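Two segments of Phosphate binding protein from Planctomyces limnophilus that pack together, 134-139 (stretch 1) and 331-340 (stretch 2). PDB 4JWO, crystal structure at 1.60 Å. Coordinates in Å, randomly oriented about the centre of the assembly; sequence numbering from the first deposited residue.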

# COMPACT_ATOMS: atom_id res chain seq x y z
N TYR A 134 -17.50 14.04 2.86
CA TYR A 134 -16.34 13.42 2.22
C TYR A 134 -16.70 12.68 0.93
O TYR A 134 -17.81 12.16 0.80
CB TYR A 134 -15.64 12.47 3.21
CG TYR A 134 -16.36 11.15 3.46
CD1 TYR A 134 -16.18 10.07 2.61
CD2 TYR A 134 -17.19 10.99 4.55
CE1 TYR A 134 -16.82 8.87 2.83
CE2 TYR A 134 -17.84 9.78 4.79
CZ TYR A 134 -17.64 8.73 3.92
OH TYR A 134 -18.28 7.53 4.14
N VAL A 135 -15.76 12.62 -0.00
CA VAL A 135 -15.91 11.79 -1.19
C VAL A 135 -14.72 10.85 -1.28
O VAL A 135 -13.57 11.28 -1.16
CB VAL A 135 -16.00 12.64 -2.48
CG1 VAL A 135 -16.39 11.76 -3.65
CG2 VAL A 135 -17.02 13.76 -2.31
N GLU A 136 -14.99 9.57 -1.50
CA GLU A 136 -13.95 8.55 -1.51
C GLU A 136 -13.60 8.14 -2.93
O GLU A 136 -14.48 7.85 -3.75
CB GLU A 136 -14.45 7.33 -0.73
CG GLU A 136 -13.63 6.07 -0.88
CD GLU A 136 -14.23 4.94 -0.08
OE1 GLU A 136 -14.33 5.10 1.16
OE2 GLU A 136 -14.62 3.91 -0.67
N PHE A 137 -12.31 8.13 -3.24
CA PHE A 137 -11.84 7.68 -4.54
C PHE A 137 -10.84 6.56 -4.41
O PHE A 137 -9.78 6.74 -3.82
CB PHE A 137 -11.21 8.86 -5.29
CG PHE A 137 -12.18 9.95 -5.61
CD1 PHE A 137 -13.10 9.79 -6.64
CD2 PHE A 137 -12.20 11.14 -4.89
CE1 PHE A 137 -14.02 10.78 -6.94
CE2 PHE A 137 -13.11 12.14 -5.19
CZ PHE A 137 -14.02 11.96 -6.22
N GLN A 138 -11.16 5.38 -4.97
CA GLN A 138 -10.19 4.30 -5.03
C GLN A 138 -9.24 4.56 -6.19
O GLN A 138 -9.67 4.74 -7.33
CB GLN A 138 -10.89 2.96 -5.23
CG GLN A 138 -9.95 1.77 -5.17
CD GLN A 138 -10.67 0.44 -5.32
OE1 GLN A 138 -11.85 0.31 -4.98
NE2 GLN A 138 -9.96 -0.53 -5.83
N VAL A 139 -7.94 4.60 -5.92
CA VAL A 139 -6.99 5.08 -6.93
C VAL A 139 -5.95 4.06 -7.38
O VAL A 139 -5.31 4.25 -8.41
CB VAL A 139 -6.30 6.38 -6.48
CG1 VAL A 139 -7.33 7.47 -6.24
CG2 VAL A 139 -5.46 6.15 -5.22
N THR A 331 -16.64 3.79 -11.98
CA THR A 331 -17.38 4.22 -10.80
C THR A 331 -16.81 5.50 -10.19
O THR A 331 -17.55 6.43 -9.86
CB THR A 331 -17.42 3.10 -9.75
OG1 THR A 331 -18.16 1.99 -10.28
CG2 THR A 331 -18.08 3.58 -8.48
N MSE A 332 -15.49 5.57 -10.07
CA MSE A 332 -14.84 6.76 -9.51
C MSE A 332 -15.05 8.01 -10.37
O MSE A 332 -15.24 9.09 -9.83
CB MSE A 332 -13.35 6.51 -9.27
CG MSE A 332 -13.06 5.33 -8.35
SE MSE A 332 -14.12 5.39 -6.72
CE MSE A 332 -14.62 3.51 -6.64
N GLN A 333 -15.00 7.86 -11.69
CA GLN A 333 -15.26 8.99 -12.58
C GLN A 333 -16.70 9.47 -12.45
O GLN A 333 -16.98 10.66 -12.46
CB GLN A 333 -14.97 8.61 -14.04
CG GLN A 333 -13.52 8.37 -14.34
CD GLN A 333 -13.28 7.93 -15.78
OE1 GLN A 333 -14.21 7.47 -16.46
NE2 GLN A 333 -12.05 8.08 -16.26
N GLN A 334 -17.61 8.52 -12.35
CA GLN A 334 -19.01 8.86 -12.23
C GLN A 334 -19.25 9.53 -10.88
O GLN A 334 -20.03 10.47 -10.77
CB GLN A 334 -19.85 7.60 -12.46
CG GLN A 334 -19.81 7.12 -13.92
CD GLN A 334 -20.29 5.69 -14.12
OE1 GLN A 334 -20.21 4.86 -13.22
NE2 GLN A 334 -20.78 5.40 -15.32
N ARG A 335 -18.54 9.06 -9.87
CA ARG A 335 -18.61 9.62 -8.52
C ARG A 335 -18.11 11.07 -8.48
O ARG A 335 -18.70 11.93 -7.82
CB ARG A 335 -17.80 8.73 -7.57
CG ARG A 335 -17.97 9.01 -6.09
CD ARG A 335 -17.24 7.98 -5.24
NE ARG A 335 -17.87 6.66 -5.25
CZ ARG A 335 -17.34 5.58 -4.68
NH1 ARG A 335 -16.16 5.65 -4.06
NH2 ARG A 335 -17.98 4.42 -4.75
N LEU A 336 -17.02 11.34 -9.18
CA LEU A 336 -16.50 12.70 -9.28
C LEU A 336 -17.52 13.61 -9.96
O LEU A 336 -17.77 14.73 -9.51
CB LEU A 336 -15.17 12.70 -10.05
CG LEU A 336 -14.58 14.08 -10.34
CD1 LEU A 336 -14.32 14.83 -9.05
CD2 LEU A 336 -13.30 13.93 -11.15
N ALA A 337 -18.14 13.11 -11.03
CA ALA A 337 -19.12 13.90 -11.76
C ALA A 337 -20.29 14.31 -10.87
O ALA A 337 -20.75 15.45 -10.92
CB ALA A 337 -19.61 13.14 -12.97
N ASP A 338 -20.77 13.38 -10.05
CA ASP A 338 -21.86 13.65 -9.11
C ASP A 338 -21.50 14.71 -8.07
O ASP A 338 -22.33 15.55 -7.72
CB ASP A 338 -22.25 12.36 -8.38
CG ASP A 338 -23.32 11.57 -9.09
OD1 ASP A 338 -23.95 12.10 -10.03
OD2 ASP A 338 -23.55 10.41 -8.70
N ALA A 339 -20.26 14.64 -7.59
CA ALA A 339 -19.79 15.54 -6.54
C ALA A 339 -19.64 16.97 -7.03
O ALA A 339 -19.63 17.92 -6.23
CB ALA A 339 -18.46 15.03 -5.96
N LEU A 340 -19.52 17.14 -8.34
CA LEU A 340 -19.32 18.46 -8.94
C LEU A 340 -20.63 19.21 -9.15
O LEU A 340 -20.63 20.43 -9.33
CB LEU A 340 -18.57 18.35 -10.27
CG LEU A 340 -17.13 17.85 -10.17
CD1 LEU A 340 -16.50 17.76 -11.55
CD2 LEU A 340 -16.33 18.77 -9.28
O HOH W 1 -14.00 3.62 -3.36

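The helix 331-340 runs nearly antiparallel to the strand 134-139, their directions 154° apart and their axes 8.5 Å apart at closest approach. Its contacts with the strand come from Met332, Arg335, Leu336 and Ala339, positions that follow the helical repeat and keep one side of the helix against the strand.

Thr331 does not reach the strand; its backbone O accepts the helical hydrogen bond from Arg335 N. The contact begins with Met332, present as selenomethionine, whose CA-to-CB bond points toward the strand. The long, flexible side chain of Met332 reaches across to the strand backbone, where Met332 SE is 3.4 Å from Gln138 N and 3.9 Å from Glu136 O, while Met332 CE lies 4.0 Å from Gln138 CB. A large, unbranched, apolar side chain suits this buried place, where it can fit against backbone as well as side-chain atoms. Met332 CB also lies beside the ring of Phe137, near its plane, 4.2 Å from Phe137 CD1.

Gln333 points away from the strand and Gln334 is out of reach; both are exposed, as suits their polar amides.

Arg335 carries the one direct hydrogen bond of the contact. Arg335 NH1 donates to the backbone Glu136 O over 2.8 Å, with a nearly straight N-H...O angle of 166°, and the oxygen lies near the guanidinium plane, where the N-H bonds point. The charges of Arg335 and Glu136 are near each other but do not form a salt bridge, since Arg335 NH1 stands 4.1 Å from Glu136 OE2. A water spans this gap, donating to Glu136 OE2 at 2.8 Å and accepting from Arg335 NH1 at 3.0 Å. Arginine is thus useful twice over: its end supplies several N-H groups, and its aliphatic stem can pack on apolar neighbours, Arg335 CG lying 4.0 Å from Val135 CG1.

Leu336, buried and directed sideways, meets Phe137, with Leu336 CB 3.8 Å from ring atom Phe137 CE1. The ring presents its edge to the helix backbone: Phe137 CE1 is 3.6 Å from Met332 O and 3.8 Å from Leu336 N, two atoms already joined by a helical hydrogen bond of 2.9 Å from Leu336 N to Met332 O. An apolar ring can therefore pack here without depriving that pair of its partner.

Ala337 and Asp338 are exposed and make no contact. Ala339 points toward the strand again, and Ala339 CB touches Val135 CG2 at 4.1 Å, a small methyl meeting a branched side chain where the Val135 CA and Ala339 CA atoms are 7.6 Å apart. Leu340 lies beyond reach.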